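Side-chain contacts in uncharacterized protein (Leptospirillum rubarum, PDB 3OMD), which is of unknown function, an all-helical single-chain protein of the DUF5069 family whose biological role has not been established: residues A[53-57]-A[58-62]; A[77-80]-A[81-85]; A[115-118]-A[119-122]; A[130-133]-A[134-137]. All coordinates share one frame; numbering follows the deposited sequence.

Overall arrangement
All four contacts are local, made within one helix or at a helix end, and all are only partly buried. Contact 1 closes helix 50-58 with a Schellman turn and an aromatic cluster, and L60 from that turn packs on W81, V82 and Q85 of contact 2, on helix 75-85. Contacts 3 and 4 lie about 10 Å apart between centres and join helix 110-123 to the start of helix 133-140. Contacts 1 and 4 lie nearest the chain's centre, about 12 Å from it, and contact 2 farther out. Contact 3 is the most peripheral and richest in charge, with four exposed touching residues against two buried; contact 1 is the most aromatic.

Contact 1: A[53-57]-A[58-62]; sequences AFFSF and FGLDH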
loop_
_atom_site.group_PDB
_atom_site.type_symbol
_atom_site.label_atom_id
_atom_site.label_comp_id
_atom_site.label_asym_id
_atom_site.label_seq_id
_atom_site.Cartn_x
_atom_site.Cartn_y
_atom_site.Cartn_z
ATOM N N ALA A 53 3.500 1.464 -8.514
ATOM C CA ALA A 53 2.885 2.765 -8.810
ATOM C C ALA A 53 3.302 3.824 -7.781
ATOM O O ALA A 53 3.638 4.941 -8.134
ATOM C CB ALA A 53 1.344 2.648 -8.911
ATOM N N PHE A 54 3.339 3.448 -6.509
ATOM C CA PHE A 54 3.749 4.369 -5.448
ATOM C C PHE A 54 5.243 4.712 -5.609
ATOM O O PHE A 54 5.645 5.903 -5.622
ATOM C CB PHE A 54 3.511 3.707 -4.080
ATOM C CG PHE A 54 4.043 4.509 -2.934
ATOM C CD1 PHE A 54 3.294 5.554 -2.397
ATOM C CD2 PHE A 54 5.270 4.192 -2.360
ATOM C CE1 PHE A 54 3.782 6.317 -1.348
ATOM C CE2 PHE A 54 5.770 4.972 -1.320
ATOM C CZ PHE A 54 5.031 6.034 -0.822
ATOM N N PHE A 55 6.086 3.676 -5.718
ATOM C CA PHE A 55 7.509 3.960 -5.891
ATOM C C PHE A 55 7.807 4.790 -7.147
ATOM O O PHE A 55 8.639 5.713 -7.123
ATOM C CB PHE A 55 8.300 2.629 -5.956
ATOM C CG PHE A 55 8.288 1.855 -4.632
ATOM C CD1 PHE A 55 8.452 2.511 -3.420
ATOM C CD2 PHE A 55 8.180 0.452 -4.636
ATOM C CE1 PHE A 55 8.506 1.778 -2.186
ATOM C CE2 PHE A 55 8.221 -0.274 -3.420
ATOM C CZ PHE A 55 8.389 0.374 -2.201
ATOM N N SER A 56 7.133 4.470 -8.246
ATOM C CA SER A 56 7.352 5.218 -9.490
ATOM C C SER A 56 6.968 6.682 -9.299
ATOM O O SER A 56 7.729 7.588 -9.648
ATOM C CB SER A 56 6.550 4.612 -10.658
ATOM O OG SER A 56 6.775 5.353 -11.848
ATOM N N PHE A 57 5.810 6.911 -8.684
ATOM C CA PHE A 57 5.285 8.280 -8.562
ATOM C C PHE A 57 6.275 9.174 -7.820
ATOM O O PHE A 57 6.538 10.317 -8.234
ATOM C CB PHE A 57 3.942 8.264 -7.840
ATOM C CG PHE A 57 3.255 9.608 -7.859
ATOM C CD1 PHE A 57 2.304 9.895 -8.826
ATOM C CD2 PHE A 57 3.584 10.593 -6.909
ATOM C CE1 PHE A 57 1.683 11.185 -8.848
ATOM C CE2 PHE A 57 2.971 11.844 -6.895
ATOM C CZ PHE A 57 2.025 12.150 -7.903
ATOM N N PHE A 58 6.872 8.620 -6.761
ATOM C CA PHE A 58 7.735 9.416 -5.884
ATOM C C PHE A 58 9.206 9.292 -6.211
ATOM O O PHE A 58 10.030 9.974 -5.612
ATOM C CB PHE A 58 7.415 9.127 -4.392
ATOM C CG PHE A 58 6.044 9.603 -4.001
ATOM C CD1 PHE A 58 5.779 10.973 -3.879
ATOM C CD2 PHE A 58 5.015 8.702 -3.808
ATOM C CE1 PHE A 58 4.496 11.441 -3.566
ATOM C CE2 PHE A 58 3.718 9.173 -3.476
ATOM C CZ PHE A 58 3.477 10.530 -3.374
ATOM N N GLY A 59 9.531 8.450 -7.196
ATOM C CA GLY A 59 10.940 8.275 -7.642
ATOM C C GLY A 59 11.770 7.513 -6.643
ATOM O O GLY A 59 12.953 7.819 -6.450
ATOM N N LEU A 60 11.160 6.519 -6.011
ATOM C CA LEU A 60 11.843 5.692 -5.027
ATOM C C LEU A 60 12.229 4.341 -5.588
ATOM O O LEU A 60 11.507 3.747 -6.391
ATOM C CB LEU A 60 10.929 5.456 -3.836
ATOM C CG LEU A 60 10.452 6.707 -3.071
ATOM C CD1 LEU A 60 9.319 6.354 -2.041
ATOM C CD2 LEU A 60 11.609 7.471 -2.400
ATOM N N ASP A 61 13.379 3.847 -5.149
ATOM C CA ASP A 61 13.809 2.511 -5.541
ATOM C C ASP A 61 13.355 1.526 -4.493
ATOM O O ASP A 61 13.662 1.700 -3.313
ATOM C CB ASP A 61 15.330 2.473 -5.686
ATOM C CG ASP A 61 15.841 1.083 -5.984
ATOM O OD1 ASP A 61 15.937 0.742 -7.182
ATOM O OD2 ASP A 61 16.108 0.322 -5.027
ATOM N N HIS A 62 12.624 0.493 -4.915
ATOM C CA HIS A 62 12.046 -0.503 -3.975
ATOM C C HIS A 62 13.101 -1.217 -3.112
ATOM O O HIS A 62 12.808 -1.592 -1.948
ATOM C CB HIS A 62 11.221 -1.557 -4.742
ATOM C CG HIS A 62 12.013 -2.371 -5.738
ATOM N ND1 HIS A 62 12.466 -3.650 -5.486
ATOM C CD2 HIS A 62 12.383 -2.086 -7.003
ATOM C CE1 HIS A 62 13.105 -4.107 -6.554
ATOM N NE2 HIS A 62 13.067 -3.178 -7.493
#
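With CG anti to the backbone N (chi1 173°), the ring of F54 reaches that of F58, whose own CG lies beside its backbone N (chi1 -67°). F54 CE1 meets F58 CE2 at 3.6 Å, and F58 CD2 sits over one face of the F54 ring near its rim, the planes oblique at 56°. F57 comes to the same ring differently: its edge points at the face of F58 in an edge-to-face pair, and F57 CD2 lies 3.4 Å above the plane of the F58 ring, over its centre. The three phenylalanines form an aromatic cluster, and an alanine in place of F58 would probably open a gap between F54 and F57 and leave F57 without the face it points into.

At this point the helix ends in a Schellman motif. G59 has positive phi, and G59 N donates to S56 O at 3.2 Å. L60 N donates to F55 O at 2.9 Å, and these two bonds back into the last turn end the helix. L60 CD1 then packs on F54 CE2 at 3.9 Å, while H62 lays its CA over one face of the F55 ring in a CH-pi contact, 4.1 Å from the centroid.

Helix 26-38 touches F54 and F55 through V29, F98 meets the rings of F57 and F58, and L60 packs against W81 and Q85 of helix 75-85.

Contact 2: A[77-80]-A[81-85]; sequences DMLA and WVHSQ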
loop_
_atom_site.group_PDB
_atom_site.type_symbol
_atom_site.label_atom_id
_atom_site.label_comp_id
_atom_site.label_asym_id
_atom_site.label_seq_id
_atom_site.Cartn_x
_atom_site.Cartn_y
_atom_site.Cartn_z
ATOM N N ASP A 77 10.426 7.993 11.017
ATOM C CA ASP A 77 11.736 7.868 10.455
ATOM C C ASP A 77 11.693 7.415 9.007
ATOM O O ASP A 77 12.468 7.910 8.168
ATOM C CB ASP A 77 12.604 7.018 11.364
ATOM C CG ASP A 77 12.914 7.805 12.678
ATOM O OD1 ASP A 77 13.333 8.983 12.570
ATOM O OD2 ASP A 77 12.622 7.331 13.763
HETATM N N MSE A 78 10.758 6.525 8.683
HETATM C CA MSE A 78 10.630 6.157 7.291
HETATM C C MSE A 78 10.100 7.330 6.446
HETATM O O MSE A 78 10.510 7.536 5.315
HETATM C CB MSE A 78 9.717 4.938 7.145
HETATM C CG MSE A 78 10.337 3.683 7.428
HETATM SE SE MSE A 78 11.983 3.524 6.203
HETATM C CE MSE A 78 11.228 3.857 4.411
ATOM N N LEU A 79 9.188 8.113 7.015
ATOM C CA LEU A 79 8.671 9.287 6.303
ATOM C C LEU A 79 9.807 10.276 6.025
ATOM O O LEU A 79 9.903 10.829 4.908
ATOM C CB LEU A 79 7.541 9.959 7.104
ATOM C CG LEU A 79 6.976 11.276 6.507
ATOM C CD1 LEU A 79 6.372 10.997 5.122
ATOM C CD2 LEU A 79 5.957 11.868 7.429
ATOM N N ALA A 80 10.684 10.496 7.017
ATOM C CA ALA A 80 11.796 11.431 6.818
ATOM C C ALA A 80 12.715 10.897 5.708
ATOM O O ALA A 80 13.237 11.680 4.891
ATOM C CB ALA A 80 12.555 11.671 8.115
ATOM N N TRP A 81 12.909 9.578 5.644
ATOM C CA TRP A 81 13.742 9.022 4.575
ATOM C C TRP A 81 13.100 9.274 3.195
ATOM O O TRP A 81 13.757 9.731 2.247
ATOM C CB TRP A 81 13.970 7.503 4.802
ATOM C CG TRP A 81 14.943 6.929 3.818
ATOM C CD1 TRP A 81 16.306 6.864 3.941
ATOM C CD2 TRP A 81 14.620 6.304 2.563
ATOM N NE1 TRP A 81 16.856 6.259 2.826
ATOM C CE2 TRP A 81 15.845 5.902 1.967
ATOM C CE3 TRP A 81 13.417 6.061 1.883
ATOM C CZ2 TRP A 81 15.908 5.259 0.729
ATOM C CZ3 TRP A 81 13.478 5.431 0.592
ATOM C CH2 TRP A 81 14.727 5.025 0.062
ATOM N N VAL A 82 11.797 9.011 3.095
ATOM C CA VAL A 82 11.082 9.281 1.851
ATOM C C VAL A 82 11.267 10.748 1.406
ATOM O O VAL A 82 11.603 11.039 0.233
ATOM C CB VAL A 82 9.586 8.919 1.981
ATOM C CG1 VAL A 82 8.765 9.470 0.775
ATOM C CG2 VAL A 82 9.456 7.397 2.080
ATOM N N HIS A 83 11.074 11.676 2.340
ATOM C CA HIS A 83 11.246 13.097 1.990
ATOM C C HIS A 83 12.667 13.356 1.493
ATOM O O HIS A 83 12.862 14.097 0.528
ATOM C CB HIS A 83 10.907 13.971 3.188
ATOM C CG HIS A 83 9.440 14.052 3.476
ATOM N ND1 HIS A 83 8.931 14.427 4.709
ATOM C CD2 HIS A 83 8.370 13.902 2.661
ATOM C CE1 HIS A 83 7.611 14.464 4.639
ATOM N NE2 HIS A 83 7.247 14.124 3.421
ATOM N N SER A 84 13.655 12.737 2.138
ATOM C CA SER A 84 15.042 12.985 1.770
ATOM C C SER A 84 15.381 12.421 0.370
ATOM O O SER A 84 16.330 12.892 -0.272
ATOM C CB SER A 84 15.983 12.438 2.865
ATOM O OG SER A 84 16.128 11.033 2.778
ATOM N N GLN A 85 14.617 11.418 -0.075
ATOM C CA GLN A 85 14.810 10.770 -1.360
ATOM C C GLN A 85 13.906 11.272 -2.459
ATOM O O GLN A 85 14.149 10.961 -3.641
ATOM C CB GLN A 85 14.586 9.258 -1.214
ATOM C CG GLN A 85 15.556 8.589 -0.272
ATOM C CD GLN A 85 16.930 8.563 -0.875
ATOM O OE1 GLN A 85 17.818 9.262 -0.428
ATOM N NE2 GLN A 85 17.095 7.773 -1.938
#
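H83 N donates to L79 O at 2.9 Å with a nearly straight N-H (167°), and V82 N does the same to M78 O at 3.0 Å. Bonds from W81 N to D77 O and from S84 N to A80 O complete the run of i to i+4 bonds. Near the end of the helix, S84 turns its OG back to donate to W81 O at 2.8 Å, a carbonyl that also accepts from Q85 N and is thus gripped twice. The torsion responsible is chi1 of S84 (78°), which holds OG between the backbone N and the carbonyl carbon.

These residues make up most of helix 75-85, up to its C-terminal end, an alpha-helix whose side chains meet at i to i+3 and i to i+4 spacing. At i to i+4, L79 sends CD1 over one face of the H83 imidazole in a CH-pi contact, 4.0 Å from the ring centroid and 28° off its normal. L79 O also lies over a face of that ring, 3.5 Å above the plane and toward its rim. A serine at H83 would probably leave L79 CD1 without the flat surface it rests on and bare part of this flank.

At i to i+3, the selenomethionine M78 and W81 run side by side, pointing the same way. The M78 chain bends at chi2 and chi3, bringing its CE to 4.0 Å from W81 CE3. F65 of helix 62-69 touches both M78 and W81, whereas L26 of helix 26-38 packs on L79 and V82.

Contact 3: A[115-118]-A[119-122]; sequences YFRS and VRDS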
loop_
_atom_site.group_PDB
_atom_site.type_symbol
_atom_site.label_atom_id
_atom_site.label_comp_id
_atom_site.label_asym_id
_atom_site.label_seq_id
_atom_site.Cartn_x
_atom_site.Cartn_y
_atom_site.Cartn_z
ATOM N N TYR A 115 -13.152 -10.204 -12.524
ATOM C CA TYR A 115 -12.366 -10.684 -11.387
ATOM C C TYR A 115 -12.713 -9.888 -10.118
ATOM O O TYR A 115 -12.988 -10.481 -9.049
ATOM C CB TYR A 115 -10.865 -10.604 -11.735
ATOM C CG TYR A 115 -9.960 -10.839 -10.568
ATOM C CD1 TYR A 115 -10.140 -11.934 -9.724
ATOM C CD2 TYR A 115 -8.902 -9.951 -10.303
ATOM C CE1 TYR A 115 -9.279 -12.156 -8.635
ATOM C CE2 TYR A 115 -8.039 -10.184 -9.238
ATOM C CZ TYR A 115 -8.245 -11.270 -8.401
ATOM O OH TYR A 115 -7.395 -11.475 -7.330
ATOM N N PHE A 116 -12.684 -8.550 -10.236
ATOM C CA PHE A 116 -12.993 -7.681 -9.077
ATOM C C PHE A 116 -14.340 -8.072 -8.471
ATOM O O PHE A 116 -14.474 -8.256 -7.245
ATOM C CB PHE A 116 -13.053 -6.225 -9.574
ATOM C CG PHE A 116 -13.362 -5.211 -8.503
ATOM C CD1 PHE A 116 -12.324 -4.474 -7.921
ATOM C CD2 PHE A 116 -14.652 -5.009 -8.068
ATOM C CE1 PHE A 116 -12.603 -3.511 -6.914
ATOM C CE2 PHE A 116 -14.941 -4.057 -7.072
ATOM C CZ PHE A 116 -13.898 -3.320 -6.483
ATOM N N ARG A 117 -15.335 -8.238 -9.328
ATOM C CA ARG A 117 -16.669 -8.543 -8.796
ATOM C C ARG A 117 -16.755 -9.942 -8.170
ATOM O O ARG A 117 -17.474 -10.128 -7.193
ATOM C CB ARG A 117 -17.735 -8.336 -9.863
ATOM C CG ARG A 117 -17.841 -6.824 -10.201
ATOM C CD ARG A 117 -18.928 -6.608 -11.233
ATOM N NE ARG A 117 -18.518 -7.212 -12.488
ATOM C CZ ARG A 117 -19.308 -7.349 -13.553
ATOM N NH1 ARG A 117 -20.571 -6.917 -13.518
ATOM N NH2 ARG A 117 -18.825 -7.908 -14.659
ATOM N N SER A 118 -15.999 -10.894 -8.706
ATOM C CA SER A 118 -15.946 -12.234 -8.121
ATOM C C SER A 118 -15.328 -12.204 -6.717
ATOM O O SER A 118 -15.788 -12.911 -5.808
ATOM C CB SER A 118 -15.154 -13.151 -9.026
ATOM O OG SER A 118 -15.191 -14.455 -8.513
ATOM N N VAL A 119 -14.274 -11.406 -6.542
ATOM C CA VAL A 119 -13.659 -11.260 -5.209
ATOM C C VAL A 119 -14.647 -10.597 -4.267
ATOM O O VAL A 119 -14.896 -11.086 -3.161
ATOM C CB VAL A 119 -12.367 -10.416 -5.276
ATOM C CG1 VAL A 119 -11.818 -10.188 -3.856
ATOM C CG2 VAL A 119 -11.333 -11.165 -6.108
ATOM N N ARG A 120 -15.207 -9.482 -4.717
ATOM C CA ARG A 120 -16.087 -8.723 -3.845
ATOM C C ARG A 120 -17.310 -9.541 -3.458
ATOM O O ARG A 120 -17.770 -9.494 -2.313
ATOM C CB ARG A 120 -16.548 -7.477 -4.534
ATOM C CG ARG A 120 -17.218 -6.500 -3.562
ATOM C CD ARG A 120 -18.076 -5.534 -4.313
ATOM N NE ARG A 120 -19.025 -6.173 -5.234
ATOM C CZ ARG A 120 -19.423 -5.569 -6.351
ATOM N NH1 ARG A 120 -18.965 -4.355 -6.646
ATOM N NH2 ARG A 120 -20.232 -6.170 -7.195
ATOM N N ASP A 121 -17.858 -10.269 -4.414
ATOM C CA ASP A 121 -19.061 -11.053 -4.099
ATOM C C ASP A 121 -18.748 -12.174 -3.078
ATOM O O ASP A 121 -19.623 -12.557 -2.270
ATOM C CB ASP A 121 -19.698 -11.577 -5.387
ATOM C CG ASP A 121 -20.377 -10.459 -6.235
ATOM O OD1 ASP A 121 -20.508 -9.265 -5.814
ATOM O OD2 ASP A 121 -20.748 -10.787 -7.386
ATOM N N SER A 122 -17.522 -12.701 -3.101
ATOM C CA SER A 122 -17.110 -13.719 -2.112
ATOM C C SER A 122 -16.954 -13.147 -0.712
ATOM O O SER A 122 -17.112 -13.863 0.281
ATOM C CB SER A 122 -15.826 -14.459 -2.530
ATOM O OG SER A 122 -14.638 -13.654 -2.345
#
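Y115 lays the CE1 side of its ring against V119 CG2 at 3.4 Å, one turn further along helix 110-123, and the two side chains meet obliquely. With CG1 of V119 anti to the backbone N (chi1 175°), the other methyl, CG2, falls beside that N and points back to the preceding turn, where it also touches Y115 O.

On another flank, R120 brings NH1 to the edge of the F116 ring, 4.1 Å from CE2, with guanidinium and ring planes nearly perpendicular (88°). R117 CG, a methylene, lies 3.9 Å from R120 NH2, and the two guanidinium planes are almost perpendicular. D121 OD1 lies at the guanidinium edge of R120, in its plane, in a long salt bridge with weak bonds from NE and NH2 (NH2 to OD1 3.4 Å). R117 is instead bridged to D114 and lies in a cation-pi contact with W113. S122 OG donates to V119 O at 2.7 Å.

The buried side of this helix faces helix 133-140: L136 touches F116, V119 and R120, W133 meets the F116 ring edge-to-face, and R120 NH1 reaches the I130 carbonyl in the loop leading to that helix.

Contact 4: A[130-133]-A[134-137]; sequences ITTW and VKLL
W133 carries its indole alongside L136, both side chains pointing the same way, and L136 CD2 approaches the six-membered ring obliquely, 4.0 Å from CZ3. Y115 of helix 110-123 also touches the indole. L136 holds CG anti to its backbone N (chi1 -173°), which sends the branch toward the tryptophan one turn earlier, CD2 being the methyl that meets it.

T132 is the N-cap of helix 133-140. Its carbonyl accepts from L136 N at 3.1 Å and more weakly from K135 N at 3.2 Å. The next bond of the helix runs from L137 N to W133 O, 3.0 Å long. On the side-chain level T132 OG1 lies 3.5 Å from K135 CB and equally near CG, against the aliphatic base of the lysine, whose end leads away. I130 arrives from the loop and sets CG2 against K135 CB at 3.9 Å, crossing it obliquely; V145 touches both residues.

The chemistry is divided: backbone bonds start the helix, while the hydrocarbon of I130, W133 and L136 packs the turn. Two N-H groups of the first turn share the T132 carbonyl, one of them weakly. The lysine contributes carbon to the contact, and its charged end, directed away, would probably stay hydrated.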
loop_
_atom_site.group_PDB
_atom_site.type_symbol
_atom_site.label_atom_id
_atom_site.label_comp_id
_atom_site.label_asym_id
_atom_site.label_seq_id
_atom_site.Cartn_x
_atom_site.Cartn_y
_atom_site.Cartn_z
ATOM N N ILE A 130 -18.968 -0.808 -3.666
ATOM C CA ILE A 130 -17.498 -0.923 -3.599
ATOM C C ILE A 130 -16.990 -1.242 -4.991
ATOM O O ILE A 130 -17.258 -2.332 -5.497
ATOM C CB ILE A 130 -17.048 -1.994 -2.542
ATOM C CG1 ILE A 130 -17.473 -1.500 -1.151
ATOM C CG2 ILE A 130 -15.524 -2.251 -2.629
ATOM C CD1 ILE A 130 -17.094 -2.431 -0.024
ATOM N N THR A 131 -16.259 -0.285 -5.604
ATOM C CA THR A 131 -15.850 -0.405 -7.010
ATOM C C THR A 131 -14.392 -0.107 -7.279
ATOM O O THR A 131 -13.911 -0.281 -8.405
ATOM C CB THR A 131 -16.682 0.523 -7.918
ATOM O OG1 THR A 131 -16.443 1.899 -7.578
ATOM C CG2 THR A 131 -18.211 0.187 -7.847
ATOM N N THR A 132 -13.676 0.321 -6.248
ATOM C CA THR A 132 -12.257 0.645 -6.411
ATOM C C THR A 132 -11.393 -0.382 -5.691
ATOM O O THR A 132 -11.819 -0.975 -4.690
ATOM C CB THR A 132 -11.957 2.014 -5.809
ATOM O OG1 THR A 132 -12.364 2.037 -4.417
ATOM C CG2 THR A 132 -12.672 3.106 -6.593
ATOM N N TRP A 133 -10.193 -0.604 -6.203
ATOM C CA TRP A 133 -9.304 -1.609 -5.639
ATOM C C TRP A 133 -8.977 -1.320 -4.195
ATOM O O TRP A 133 -8.925 -2.269 -3.388
ATOM C CB TRP A 133 -8.000 -1.695 -6.440
ATOM C CG TRP A 133 -8.177 -2.330 -7.828
ATOM C CD1 TRP A 133 -7.984 -1.736 -9.054
ATOM C CD2 TRP A 133 -8.520 -3.698 -8.093
ATOM N NE1 TRP A 133 -8.211 -2.650 -10.068
ATOM C CE2 TRP A 133 -8.547 -3.860 -9.511
ATOM C CE3 TRP A 133 -8.811 -4.800 -7.274
ATOM C CZ2 TRP A 133 -8.864 -5.080 -10.123
ATOM C CZ3 TRP A 133 -9.104 -6.035 -7.883
ATOM C CH2 TRP A 133 -9.150 -6.154 -9.301
ATOM N N VAL A 134 -8.714 -0.066 -3.834
ATOM C CA VAL A 134 -8.262 0.176 -2.447
ATOM C C VAL A 134 -9.395 -0.094 -1.450
ATOM O O VAL A 134 -9.137 -0.492 -0.302
ATOM C CB VAL A 134 -7.614 1.552 -2.255
ATOM C CG1 VAL A 134 -6.371 1.654 -3.146
ATOM C CG2 VAL A 134 -8.589 2.697 -2.438
ATOM N N LYS A 135 -10.641 0.100 -1.868
ATOM C CA LYS A 135 -11.764 -0.207 -0.962
ATOM C C LYS A 135 -11.948 -1.703 -0.851
ATOM O O LYS A 135 -12.283 -2.225 0.229
ATOM C CB LYS A 135 -13.059 0.471 -1.409
ATOM C CG LYS A 135 -13.153 1.929 -0.982
ATOM C CD LYS A 135 -14.604 2.421 -1.004
ATOM C CE LYS A 135 -14.758 3.854 -0.500
ATOM N NZ LYS A 135 -14.272 4.086 0.903
ATOM N N LEU A 136 -11.715 -2.423 -1.944
ATOM C CA LEU A 136 -11.794 -3.886 -1.884
ATOM C C LEU A 136 -10.742 -4.447 -0.896
ATOM O O LEU A 136 -11.026 -5.372 -0.129
ATOM C CB LEU A 136 -11.625 -4.491 -3.289
ATOM C CG LEU A 136 -11.859 -6.005 -3.349
ATOM C CD1 LEU A 136 -13.307 -6.324 -2.953
ATOM C CD2 LEU A 136 -11.570 -6.476 -4.787
ATOM N N LEU A 137 -9.522 -3.894 -0.931
ATOM C CA LEU A 137 -8.493 -4.321 0.027
ATOM C C LEU A 137 -8.969 -4.105 1.470
ATOM O O LEU A 137 -8.772 -4.984 2.315
ATOM C CB LEU A 137 -7.190 -3.562 -0.222
ATOM C CG LEU A 137 -6.429 -3.978 -1.488
ATOM C CD1 LEU A 137 -5.302 -3.001 -1.770
ATOM C CD2 LEU A 137 -5.856 -5.385 -1.327
#